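Local coordinates for protein sulfotransferase (Alicyclobacillus acidocaldarius subsp. acidocaldarius, PDB 3RNL) that probably transfers sulfo groups to acceptor substrates and binds a magnesium ion, at residues P32-P37 / L206-D211; R26-H31 / Q197-C202. All coordinates share one frame; numbering follows the deposited sequence.

From the N terminus the chain passes through strand 11-13 into helix 21-29. The end of this helix forms one side of contact 2, and the turn and strand 34-35 that follow form one side of contact 1. More than 160 residues later, helix 195-206 closes contact 2 through 197-202, and the loop leaving it closes contact 1 through 206-211. The segments alternate along the chain, so the two closures cross rather than nest. The contact centres lie about 8 Å apart, and a probable hydrogen bond between His31 NE2 and Ser209 O (2.8 Å) links them. Together they tie an edge strand and its preceding helix to helix 195-206 and the loop beyond, beside a shared magnesium ion.

Contact 1: P32-P37 / L206-D211; sequences PDIYIP and LGVSTD. With MG (magnesium ion), chain B.
At the edge strand 34-35 of the parallel sheet, Asp33 and Ile34 pack against Val208 and Leu206, at the point where the chain leaves helix 195-206. Gly207, with positive phi, ends that helix in a Schellman motif and turns the chain so that Val208 faces the strand. The two Val208 methyls divide the work. Val208 CG1 lies 3.6 Å from Asp33 OD2, while Val208 CG2 meets Ile34 CD1 at 4.1 Å. Ile34 CG1 stands anti to the carbonyl carbon (chi1 -59°) and the side chain runs on extended (chi2 178°), which carries CD1 to Leu206 CD1 at 4.2 Å, the two side chains meeting nearly at right angles. A water joins the two segments at their polar side: it donates to Asp33 OD2 (2.8 Å) and accepts from Ser209 N (2.8 Å). The other carboxylate oxygen, OD1, takes the backbone N-H of Arg84, so both oxygens are engaged. Ile34 also serves the metal site, its carbonyl O binding the magnesium ion at 2.4 Å. Around this patch, Phe11 of strand 11-13 touches both Ile34 and Leu206, Leu28 of helix 21-29 packs on Ile34, and strand 85-89 pairs through its backbone with Asp33 and Tyr35.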
loop_
_atom_site.group_PDB
_atom_site.type_symbol
_atom_site.label_atom_id
_atom_site.label_comp_id
_atom_site.label_asym_id
_atom_site.label_seq_id
_atom_site.Cartn_x
_atom_site.Cartn_y
_atom_site.Cartn_z
ATOM N N PRO A 32 -1.208 -13.657 18.103
ATOM C CA PRO A 32 -1.069 -15.119 18.003
ATOM C C PRO A 32 -1.996 -15.772 16.962
ATOM O O PRO A 32 -1.715 -16.890 16.531
ATOM C CB PRO A 32 -1.413 -15.607 19.428
ATOM C CG PRO A 32 -2.228 -14.496 20.031
ATOM C CD PRO A 32 -1.674 -13.221 19.434
ATOM N N ASP A 33 -3.087 -15.097 16.597
ATOM C CA ASP A 33 -4.053 -15.600 15.619
ATOM C C ASP A 33 -3.848 -15.067 14.192
ATOM O O ASP A 33 -4.707 -15.253 13.341
ATOM C CB ASP A 33 -5.485 -15.357 16.093
ATOM C CG ASP A 33 -6.426 -16.501 15.745
ATOM O OD1 ASP A 33 -5.967 -17.557 15.241
ATOM O OD2 ASP A 33 -7.636 -16.337 15.998
ATOM N N ILE A 34 -2.765 -14.328 13.963
ATOM C CA ILE A 34 -2.495 -13.776 12.630
ATOM C C ILE A 34 -1.130 -14.228 12.127
ATOM O O ILE A 34 -0.140 -14.131 12.856
ATOM C CB ILE A 34 -2.488 -12.239 12.678
ATOM C CG1 ILE A 34 -3.839 -11.717 13.173
ATOM C CG2 ILE A 34 -2.154 -11.646 11.297
ATOM C CD1 ILE A 34 -3.881 -10.188 13.303
ATOM N N TYR A 35 -1.060 -14.704 10.884
ATOM C CA TYR A 35 0.228 -15.034 10.274
ATOM C C TYR A 35 0.444 -14.211 9.016
ATOM O O TYR A 35 -0.436 -14.150 8.168
ATOM C CB TYR A 35 0.319 -16.515 9.886
ATOM C CG TYR A 35 1.679 -16.844 9.309
ATOM C CD1 TYR A 35 2.741 -17.164 10.150
ATOM C CD2 TYR A 35 1.913 -16.796 7.939
ATOM C CE1 TYR A 35 3.996 -17.445 9.648
ATOM C CE2 TYR A 35 3.177 -17.084 7.425
ATOM C CZ TYR A 35 4.209 -17.403 8.290
ATOM O OH TYR A 35 5.471 -17.672 7.812
ATOM N N ILE A 36 1.550 -13.483 8.970
ATOM C CA ILE A 36 2.038 -12.811 7.769
ATOM C C ILE A 36 3.447 -13.288 7.427
ATOM O O ILE A 36 4.314 -13.247 8.305
ATOM C CB ILE A 36 1.991 -11.284 7.892
ATOM C CG1 ILE A 36 0.561 -10.826 8.192
ATOM C CG2 ILE A 36 2.487 -10.649 6.594
ATOM C CD1 ILE A 36 0.486 -9.354 8.519
ATOM N N PRO A 37 3.670 -13.836 6.223
ATOM C CA PRO A 37 5.024 -14.327 5.935
ATOM C C PRO A 37 6.076 -13.222 5.940
ATOM O O PRO A 37 5.743 -12.060 5.757
ATOM C CB PRO A 37 4.900 -14.929 4.526
ATOM C CG PRO A 37 3.705 -14.297 3.930
ATOM C CD PRO A 37 2.761 -13.994 5.073
ATOM N N LEU A 206 -10.629 -8.333 11.078
ATOM C CA LEU A 206 -10.149 -9.654 10.674
ATOM C C LEU A 206 -10.835 -10.779 11.440
ATOM O O LEU A 206 -10.630 -11.947 11.136
ATOM C CB LEU A 206 -8.625 -9.763 10.844
ATOM C CG LEU A 206 -7.831 -8.812 9.934
ATOM C CD1 LEU A 206 -6.329 -8.849 10.220
ATOM C CD2 LEU A 206 -8.114 -9.102 8.442
ATOM N N GLY A 207 -11.622 -10.419 12.447
ATOM C CA GLY A 207 -12.352 -11.404 13.231
ATOM C C GLY A 207 -11.459 -12.211 14.162
ATOM O O GLY A 207 -11.725 -13.390 14.407
ATOM N N VAL A 208 -10.395 -11.596 14.675
ATOM C CA VAL A 208 -9.595 -12.246 15.707
ATOM C C VAL A 208 -9.704 -11.443 17.001
ATOM O O VAL A 208 -10.269 -10.345 17.009
ATOM C CB VAL A 208 -8.111 -12.387 15.291
ATOM C CG1 VAL A 208 -7.978 -13.298 14.059
ATOM C CG2 VAL A 208 -7.472 -11.002 15.026
ATOM N N SER A 209 -9.112 -11.952 18.078
ATOM C CA SER A 209 -9.317 -11.354 19.393
ATOM C C SER A 209 -8.811 -9.920 19.457
ATOM O O SER A 209 -7.697 -9.611 19.014
ATOM C CB SER A 209 -8.637 -12.183 20.490
ATOM O OG SER A 209 -8.742 -11.531 21.750
ATOM N N THR A 210 -9.631 -9.045 20.020
ATOM C CA THR A 210 -9.204 -7.670 20.228
ATOM C C THR A 210 -8.467 -7.507 21.550
ATOM O O THR A 210 -8.034 -6.400 21.880
ATOM C CB THR A 210 -10.385 -6.686 20.210
ATOM O OG1 THR A 210 -11.367 -7.119 21.158
ATOM C CG2 THR A 210 -11.007 -6.602 18.803
ATOM N N ASP A 211 -8.270 -8.577 22.316
ATOM C CA ASP A 211 -7.553 -8.300 23.540
ATOM C C ASP A 211 -6.147 -8.700 23.158
ATOM O O ASP A 211 -5.679 -9.811 23.408
ATOM C CB ASP A 211 -8.108 -9.254 24.601
ATOM C CG ASP A 211 -7.397 -9.145 25.941
ATOM O OD1 ASP A 211 -6.917 -8.048 26.292
ATOM O OD2 ASP A 211 -7.338 -10.170 26.654
HETATM MG MG MG B . 1.256 -14.088 14.739
HETATM O O HOH W 1 0.990 -16.576 15.173
HETATM O O HOH W 2 -8.313 -14.681 18.160
HETATM O O HOH W 3 3.312 -15.091 13.522
HETATM O O HOH W 4 2.513 -14.323 16.934
#

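Contact 2: R26-H31 / Q197-C202; sequences RYLSQH and QVVRDC. With MG (magnesium ion), chain B.
Tyr27 and Leu28, toward the C-terminal part of helix 21-29, make apolar contact with Val199 and Cys202 of helix 195-206. Val199 takes the central place and sends one methyl to each partner. Val199 CG1 stands anti to the backbone N (chi1 167°) and touches Leu28 CD2 at 4.0 Å, the two side chains running past each other in opposite senses. Val199 CG2 presses on the root of Tyr27, 3.6 Å from Tyr27 CB and 3.9 Å from its ring atom CD2, an oblique approach to the ring. CB and CD2 do the packing, while the rest of the ring extends past Val199. The same Leu28 CD2 reaches Cys202 CB at 3.9 Å, spanning one turn of the facing helix. All four residues are buried.

Hydrogen bonds act within each segment or just beyond it. Gln197 NE2 donates to Asp201 OD1 (3.0 Å), a bond along one turn that lies in the amide plane but comes from above the carboxylate plane. Following helix 21-29, His31 N bonds to Leu28 O. His31 ND1 accepts from Asp33 N, and its NE2 is hydrogen-bonded to Ser209 O, so both ring nitrogens are held and the rotation of the imidazole is set.

Metal coordination uses the carbonyls of that turn. Ser29 O lies 2.4 Å and His31 O 2.2 Å from the magnesium ion; three waters and Ile34 O bring the ligands to six. One of the waters also donates, weakly, to Gln30 O.

Leu28 and Cys202 both rest on Leu113 of strand 111-116, so two neighbouring helices cover the same face of the sheet, as in the alpha-beta-alpha sandwich of the P-loop clan to which sulfotransferases belong.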
loop_
_atom_site.group_PDB
_atom_site.type_symbol
_atom_site.label_atom_id
_atom_site.label_comp_id
_atom_site.label_asym_id
_atom_site.label_seq_id
_atom_site.Cartn_x
_atom_site.Cartn_y
_atom_site.Cartn_z
ATOM N N ARG A 26 4.069 -5.397 10.815
ATOM C CA ARG A 26 4.845 -5.853 11.965
ATOM C C ARG A 26 3.967 -6.049 13.208
ATOM O O ARG A 26 4.055 -7.069 13.903
ATOM C CB ARG A 26 5.989 -4.869 12.241
ATOM C CG ARG A 26 6.862 -5.223 13.433
ATOM C CD ARG A 26 8.227 -4.540 13.314
ATOM N NE ARG A 26 8.102 -3.170 12.823
ATOM C CZ ARG A 26 7.930 -2.109 13.606
ATOM N NH1 ARG A 26 7.875 -2.265 14.922
ATOM N NH2 ARG A 26 7.821 -0.893 13.073
ATOM N N TYR A 27 3.110 -5.073 13.485
ATOM C CA TYR A 27 2.230 -5.164 14.647
ATOM C C TYR A 27 1.205 -6.300 14.545
ATOM O O TYR A 27 0.967 -7.010 15.520
ATOM C CB TYR A 27 1.508 -3.844 14.881
ATOM C CG TYR A 27 2.431 -2.680 15.124
ATOM C CD1 TYR A 27 3.710 -2.874 15.639
ATOM C CD2 TYR A 27 2.026 -1.386 14.839
ATOM C CE1 TYR A 27 4.563 -1.798 15.857
ATOM C CE2 TYR A 27 2.871 -0.305 15.053
ATOM C CZ TYR A 27 4.136 -0.522 15.567
ATOM O OH TYR A 27 4.968 0.551 15.787
ATOM N N LEU A 28 0.569 -6.448 13.385
ATOM C CA LEU A 28 -0.424 -7.510 13.228
ATOM C C LEU A 28 0.210 -8.890 13.340
ATOM O O LEU A 28 -0.387 -9.813 13.906
ATOM C CB LEU A 28 -1.155 -7.378 11.891
ATOM C CG LEU A 28 -2.113 -6.191 11.835
ATOM C CD1 LEU A 28 -2.637 -6.010 10.414
ATOM C CD2 LEU A 28 -3.271 -6.357 12.810
ATOM N N SER A 29 1.418 -9.026 12.796
ATOM C CA SER A 29 2.130 -10.303 12.809
ATOM C C SER A 29 2.343 -10.807 14.226
ATOM O O SER A 29 2.425 -12.009 14.454
ATOM C CB SER A 29 3.491 -10.180 12.118
ATOM O OG SER A 29 3.342 -9.857 10.752
ATOM N N GLN A 30 2.442 -9.885 15.176
ATOM C CA GLN A 30 2.669 -10.262 16.574
ATOM C C GLN A 30 1.469 -10.973 17.203
ATOM O O GLN A 30 1.616 -11.662 18.213
ATOM C CB GLN A 30 3.002 -9.041 17.422
ATOM C CG GLN A 30 4.265 -8.308 17.011
ATOM C CD GLN A 30 4.431 -7.032 17.797
ATOM O OE1 GLN A 30 3.776 -6.844 18.820
ATOM N NE2 GLN A 30 5.300 -6.144 17.325
ATOM N N HIS A 31 0.284 -10.784 16.629
ATOM C CA HIS A 31 -0.936 -11.390 17.181
ATOM C C HIS A 31 -0.859 -12.914 17.045
ATOM O O HIS A 31 -0.489 -13.424 16.001
ATOM C CB HIS A 31 -2.162 -10.839 16.439
ATOM C CG HIS A 31 -3.478 -11.127 17.106
ATOM N ND1 HIS A 31 -3.972 -12.407 17.260
ATOM C CD2 HIS A 31 -4.415 -10.296 17.621
ATOM C CE1 HIS A 31 -5.153 -12.351 17.856
ATOM N NE2 HIS A 31 -5.448 -11.079 18.081
ATOM N N GLN A 197 -4.779 1.366 19.036
ATOM C CA GLN A 197 -6.207 1.392 18.723
ATOM C C GLN A 197 -6.447 0.933 17.292
ATOM O O GLN A 197 -7.370 0.159 17.011
ATOM C CB GLN A 197 -6.786 2.795 18.908
ATOM C CG GLN A 197 -8.287 2.853 18.660
ATOM C CD GLN A 197 -9.052 2.015 19.664
ATOM O OE1 GLN A 197 -8.955 2.239 20.867
ATOM N NE2 GLN A 197 -9.790 1.025 19.177
ATOM N N VAL A 198 -5.625 1.428 16.373
ATOM C CA VAL A 198 -5.789 1.053 14.972
ATOM C C VAL A 198 -5.536 -0.439 14.775
ATOM O O VAL A 198 -6.284 -1.118 14.077
ATOM C CB VAL A 198 -4.886 1.885 14.039
ATOM C CG1 VAL A 198 -4.946 1.336 12.603
ATOM C CG2 VAL A 198 -5.305 3.347 14.075
ATOM N N VAL A 199 -4.489 -0.968 15.398
ATOM C CA VAL A 199 -4.246 -2.404 15.317
ATOM C C VAL A 199 -5.421 -3.215 15.876
ATOM O O VAL A 199 -5.835 -4.212 15.289
ATOM C CB VAL A 199 -2.946 -2.781 16.046
ATOM C CG1 VAL A 199 -2.857 -4.287 16.244
ATOM C CG2 VAL A 199 -1.748 -2.242 15.243
ATOM N N ARG A 200 -5.961 -2.792 17.018
ATOM C CA ARG A 200 -7.118 -3.490 17.577
ATOM C C ARG A 200 -8.348 -3.420 16.664
ATOM O O ARG A 200 -9.111 -4.381 16.578
ATOM C CB ARG A 200 -7.459 -2.942 18.964
ATOM C CG ARG A 200 -6.469 -3.379 20.015
ATOM C CD ARG A 200 -6.700 -2.606 21.309
ATOM N NE ARG A 200 -6.060 -3.253 22.441
ATOM C CZ ARG A 200 -6.066 -2.758 23.674
ATOM N NH1 ARG A 200 -6.664 -1.600 23.922
ATOM N NH2 ARG A 200 -5.473 -3.419 24.660
ATOM N N ASP A 201 -8.548 -2.279 16.006
ATOM C CA ASP A 201 -9.624 -2.149 15.014
ATOM C C ASP A 201 -9.419 -3.159 13.880
ATOM O O ASP A 201 -10.381 -3.773 13.394
ATOM C CB ASP A 201 -9.657 -0.742 14.405
ATOM C CG ASP A 201 -10.069 0.337 15.397
ATOM O OD1 ASP A 201 -10.634 0.013 16.465
ATOM O OD2 ASP A 201 -9.827 1.533 15.091
ATOM N N CYS A 202 -8.171 -3.334 13.454
ATOM C CA CYS A 202 -7.889 -4.313 12.393
ATOM C C CYS A 202 -8.168 -5.723 12.875
ATOM O O CYS A 202 -8.643 -6.559 12.116
ATOM C CB CYS A 202 -6.445 -4.228 11.899
ATOM S SG CYS A 202 -6.085 -2.709 11.016
HETATM MG MG MG B . 1.256 -14.088 14.739
HETATM O O HOH W 4 2.513 -14.323 16.934
HETATM O O HOH W 3 3.312 -15.091 13.522
HETATM O O HOH W 1 0.990 -16.576 15.173
#